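Local coordinates for protein 7beta-hydroxysteroid dehydrogenase (Collinsella aerofaciens, PDB 5FYD) that catalyses the NADPH-dependent reduction of the 7-oxo group of 7-oxolithocholate to give ursodeoxycholate, working as a homodimer of the short-chain dehydrogenase/reductase family, at residues Y7-G21 and T80-A92. Numbering follows the deposited sequence.
Sequences YGEWGLILGATEGVG and TEGLDMGFMSYVA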
# COMPACT_ATOMS: atom_id res chain seq x y z
N TYR A 7 -29.83 15.38 12.97
CA TYR A 7 -28.85 16.36 12.44
C TYR A 7 -29.22 17.09 11.15
O TYR A 7 -28.99 18.30 11.04
CB TYR A 7 -27.50 15.67 12.27
CG TYR A 7 -26.86 15.25 13.57
CD1 TYR A 7 -26.53 16.19 14.54
CD2 TYR A 7 -26.56 13.92 13.81
CE1 TYR A 7 -25.93 15.80 15.74
CE2 TYR A 7 -25.94 13.52 14.98
CZ TYR A 7 -25.62 14.47 15.94
OH TYR A 7 -25.02 14.04 17.10
N GLY A 8 -29.79 16.39 10.18
CA GLY A 8 -30.23 17.05 8.93
C GLY A 8 -30.29 16.12 7.75
O GLY A 8 -29.97 14.97 7.87
N GLU A 9 -30.72 16.63 6.61
CA GLU A 9 -31.04 15.76 5.46
C GLU A 9 -29.86 15.12 4.77
O GLU A 9 -29.97 13.97 4.32
CB GLU A 9 -31.84 16.52 4.38
CG GLU A 9 -33.29 16.74 4.70
CD GLU A 9 -34.05 15.44 4.79
OE1 GLU A 9 -34.16 14.67 3.79
OE2 GLU A 9 -34.51 15.19 5.89
N TRP A 10 -28.76 15.86 4.61
CA TRP A 10 -27.62 15.40 3.86
C TRP A 10 -26.36 15.34 4.71
O TRP A 10 -26.11 16.23 5.52
CB TRP A 10 -27.38 16.31 2.66
CG TRP A 10 -28.42 16.20 1.59
CD1 TRP A 10 -29.63 16.82 1.55
CD2 TRP A 10 -28.33 15.43 0.40
NE1 TRP A 10 -30.31 16.48 0.40
CE2 TRP A 10 -29.54 15.61 -0.32
CE3 TRP A 10 -27.34 14.57 -0.13
CZ2 TRP A 10 -29.77 15.02 -1.55
CZ3 TRP A 10 -27.57 13.96 -1.34
CH2 TRP A 10 -28.79 14.18 -2.05
N GLY A 11 -25.56 14.30 4.49
CA GLY A 11 -24.22 14.19 5.06
C GLY A 11 -23.19 14.20 3.96
O GLY A 11 -23.42 13.69 2.87
N LEU A 12 -22.03 14.78 4.26
CA LEU A 12 -20.98 15.03 3.30
C LEU A 12 -19.77 14.24 3.73
O LEU A 12 -19.21 14.50 4.82
CB LEU A 12 -20.66 16.52 3.29
CG LEU A 12 -19.49 17.03 2.48
CD1 LEU A 12 -19.61 16.66 1.02
CD2 LEU A 12 -19.37 18.52 2.64
N ILE A 13 -19.35 13.30 2.91
CA ILE A 13 -18.16 12.53 3.17
C ILE A 13 -17.07 12.97 2.21
O ILE A 13 -17.15 12.74 0.99
CB ILE A 13 -18.42 11.01 3.03
CG1 ILE A 13 -19.66 10.59 3.85
CG2 ILE A 13 -17.18 10.21 3.42
CD1 ILE A 13 -19.68 11.03 5.29
N LEU A 14 -16.03 13.58 2.77
CA LEU A 14 -14.93 14.14 1.98
C LEU A 14 -13.79 13.12 1.96
O LEU A 14 -12.97 13.03 2.89
CB LEU A 14 -14.49 15.48 2.56
CG LEU A 14 -15.63 16.50 2.55
CD1 LEU A 14 -15.53 17.54 3.65
CD2 LEU A 14 -15.71 17.12 1.16
N GLY A 15 -13.76 12.32 0.89
CA GLY A 15 -12.83 11.21 0.75
C GLY A 15 -13.58 9.90 0.90
O GLY A 15 -13.35 9.17 1.85
N ALA A 16 -14.46 9.61 -0.06
CA ALA A 16 -15.53 8.63 0.14
C ALA A 16 -15.29 7.23 -0.39
O ALA A 16 -16.09 6.35 -0.11
CB ALA A 16 -16.81 9.17 -0.44
N THR A 17 -14.24 7.00 -1.18
CA THR A 17 -14.12 5.71 -1.88
C THR A 17 -13.29 4.66 -1.16
O THR A 17 -13.56 3.47 -1.29
CB THR A 17 -13.64 5.90 -3.31
OG1 THR A 17 -12.59 6.86 -3.34
CG2 THR A 17 -14.81 6.40 -4.15
N GLU A 18 -12.26 5.08 -0.44
CA GLU A 18 -11.47 4.11 0.32
C GLU A 18 -12.24 3.66 1.58
O GLU A 18 -13.17 4.32 2.00
CB GLU A 18 -10.05 4.64 0.67
CG GLU A 18 -9.91 6.09 1.13
CD GLU A 18 -10.99 6.54 2.09
OE1 GLU A 18 -12.08 6.88 1.59
OE2 GLU A 18 -10.77 6.52 3.32
N GLY A 19 -11.82 2.52 2.12
CA GLY A 19 -12.22 2.00 3.41
C GLY A 19 -13.02 2.85 4.37
O GLY A 19 -14.24 2.66 4.46
N VAL A 20 -12.36 3.74 5.12
CA VAL A 20 -13.05 4.51 6.16
C VAL A 20 -14.10 5.46 5.56
O VAL A 20 -15.20 5.59 6.09
CB VAL A 20 -12.03 5.23 7.09
CG1 VAL A 20 -12.67 6.29 7.95
CG2 VAL A 20 -11.33 4.19 7.97
N GLY A 21 -13.77 6.08 4.43
CA GLY A 21 -14.74 6.90 3.71
C GLY A 21 -16.00 6.16 3.34
O GLY A 21 -17.11 6.63 3.58
N THR A 80 -23.11 21.38 -2.80
CA THR A 80 -24.05 21.27 -1.67
C THR A 80 -24.95 22.48 -1.42
O THR A 80 -25.80 22.42 -0.55
CB THR A 80 -23.32 20.92 -0.36
OG1 THR A 80 -22.50 22.02 0.05
CG2 THR A 80 -22.47 19.69 -0.56
N GLU A 81 -24.75 23.57 -2.15
CA GLU A 81 -25.54 24.78 -1.91
C GLU A 81 -27.03 24.44 -2.06
O GLU A 81 -27.40 23.76 -2.99
CB GLU A 81 -25.16 25.87 -2.92
CG GLU A 81 -25.87 27.21 -2.70
CD GLU A 81 -25.55 28.22 -3.79
OE1 GLU A 81 -24.89 27.85 -4.78
OE2 GLU A 81 -25.98 29.39 -3.66
N GLY A 82 -27.84 24.88 -1.11
CA GLY A 82 -29.27 24.61 -1.10
C GLY A 82 -29.72 23.30 -0.46
O GLY A 82 -30.93 23.11 -0.22
N LEU A 83 -28.78 22.40 -0.17
CA LEU A 83 -29.07 21.18 0.59
C LEU A 83 -29.18 21.48 2.08
O LEU A 83 -28.45 22.32 2.61
CB LEU A 83 -28.00 20.11 0.38
CG LEU A 83 -27.68 19.64 -1.03
CD1 LEU A 83 -26.57 18.62 -1.00
CD2 LEU A 83 -28.89 19.08 -1.76
N ASP A 84 -30.10 20.80 2.76
CA ASP A 84 -30.13 20.85 4.21
C ASP A 84 -29.02 19.92 4.71
O ASP A 84 -29.10 18.70 4.52
CB ASP A 84 -31.46 20.42 4.81
CG ASP A 84 -31.44 20.54 6.31
OD1 ASP A 84 -31.54 21.68 6.80
OD2 ASP A 84 -31.28 19.51 7.01
N MET A 85 -27.98 20.51 5.30
CA MET A 85 -26.77 19.76 5.70
C MET A 85 -26.86 19.38 7.17
O MET A 85 -27.18 20.21 8.04
CB MET A 85 -25.51 20.60 5.46
CG MET A 85 -25.28 21.00 4.01
SD MET A 85 -25.17 19.61 2.89
CE MET A 85 -23.80 18.65 3.56
N GLY A 86 -26.59 18.11 7.45
CA GLY A 86 -26.54 17.62 8.84
C GLY A 86 -25.20 17.08 9.33
O GLY A 86 -24.97 17.02 10.54
N PHE A 87 -24.33 16.69 8.40
CA PHE A 87 -23.12 15.97 8.77
C PHE A 87 -21.99 16.25 7.82
O PHE A 87 -22.21 16.39 6.62
CB PHE A 87 -23.38 14.46 8.78
CG PHE A 87 -22.21 13.64 9.19
CD1 PHE A 87 -21.89 13.49 10.54
CD2 PHE A 87 -21.43 12.99 8.25
CE1 PHE A 87 -20.80 12.74 10.94
CE2 PHE A 87 -20.34 12.22 8.64
CZ PHE A 87 -20.03 12.09 9.99
N MET A 88 -20.78 16.34 8.36
CA MET A 88 -19.56 16.37 7.55
C MET A 88 -18.51 15.47 8.18
O MET A 88 -18.37 15.44 9.40
CB MET A 88 -19.00 17.80 7.42
CG MET A 88 -17.84 17.94 6.44
SD MET A 88 -16.83 19.44 6.74
CE MET A 88 -15.71 18.85 7.98
N SER A 89 -17.78 14.74 7.34
CA SER A 89 -16.57 14.05 7.78
C SER A 89 -15.45 14.32 6.80
O SER A 89 -15.62 14.06 5.61
CB SER A 89 -16.75 12.53 7.90
OG SER A 89 -15.55 11.90 8.27
N TYR A 90 -14.30 14.79 7.30
CA TYR A 90 -13.10 14.90 6.50
C TYR A 90 -12.24 13.65 6.71
O TYR A 90 -11.71 13.44 7.81
CB TYR A 90 -12.31 16.16 6.81
CG TYR A 90 -11.39 16.52 5.68
CD1 TYR A 90 -11.87 17.23 4.60
CD2 TYR A 90 -10.07 16.13 5.66
CE1 TYR A 90 -11.08 17.58 3.54
CE2 TYR A 90 -9.25 16.47 4.60
CZ TYR A 90 -9.77 17.19 3.52
OH TYR A 90 -8.99 17.56 2.42
N VAL A 91 -12.17 12.83 5.66
CA VAL A 91 -11.49 11.54 5.68
C VAL A 91 -10.23 11.51 4.82
O VAL A 91 -9.33 10.73 5.09
CB VAL A 91 -12.43 10.42 5.15
CG1 VAL A 91 -11.77 9.04 5.32
CG2 VAL A 91 -13.77 10.47 5.83
N ALA A 92 -10.15 12.34 3.80
CA ALA A 92 -9.05 12.25 2.85
C ALA A 92 -7.73 12.54 3.51
O ALA A 92 -7.66 13.36 4.42
CB ALA A 92 -9.25 13.23 1.72
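Leu14, Trp10 and Val91 bury the most surface where strand 10-14 runs parallel to strand 85-90, their short axes 11° apart. Toward the C-terminal ends of the strands, Leu14 CD1 lies 3.6 Å from Met88 CG, and Leu14 CB approaches Tyr90 CD1, the two side chains of Leu14 and Tyr90 crossing at about a right angle. Leu14 O is gripped twice, by Val91 N at 2.9 Å and weakly by Ala92 N. Toward the N-terminal end Leu83 lies over one face of the Trp10 indole: its CD2 is 3.9 Å from the centroid of the five-membered ring, 21° off the normal, a CH-pi contact. The chi1 and chi2 bends of Met85 set its SD 4.0 Å from Trp10 CB, and chi3 turns CE onto Leu12 CB. With the Trp10 indole gone, as an alanine here would have it, Leu83 CD1 and CD2 are likely to lose the face they lie over, leaving a gap there and toward Val36 of strand 34-39. The backbone ladder is offset by one residue between Trp10 and Gly11, a beta bulge: Trp10 O accepts a nearly straight bond from Gly86 N (2.7 Å, 174°) and a weak one from Phe87 N. Just before it, Glu9 N donates to the anti lone pair of Asp84 OD2 (3.0 Å), while Asp84 OD1 forms a salt bridge with Arg135. Val91 CG1, placed anti to the backbone N, reaches Val20 CG1 at 3.9 Å and Glu18 OE2, packing the residue that follows strand 85-90 against the NADP(+)-binding loop and the start of helix 19-30. Glu18 caps that helix, OE2 accepting from Gly21 N. These are the first and fourth strands of the Rossmann-fold sheet, central neighbours between strands 34-39 and 136-143; helix 105-132 packs on the face bearing Leu12, Leu14, Met88 and Tyr90.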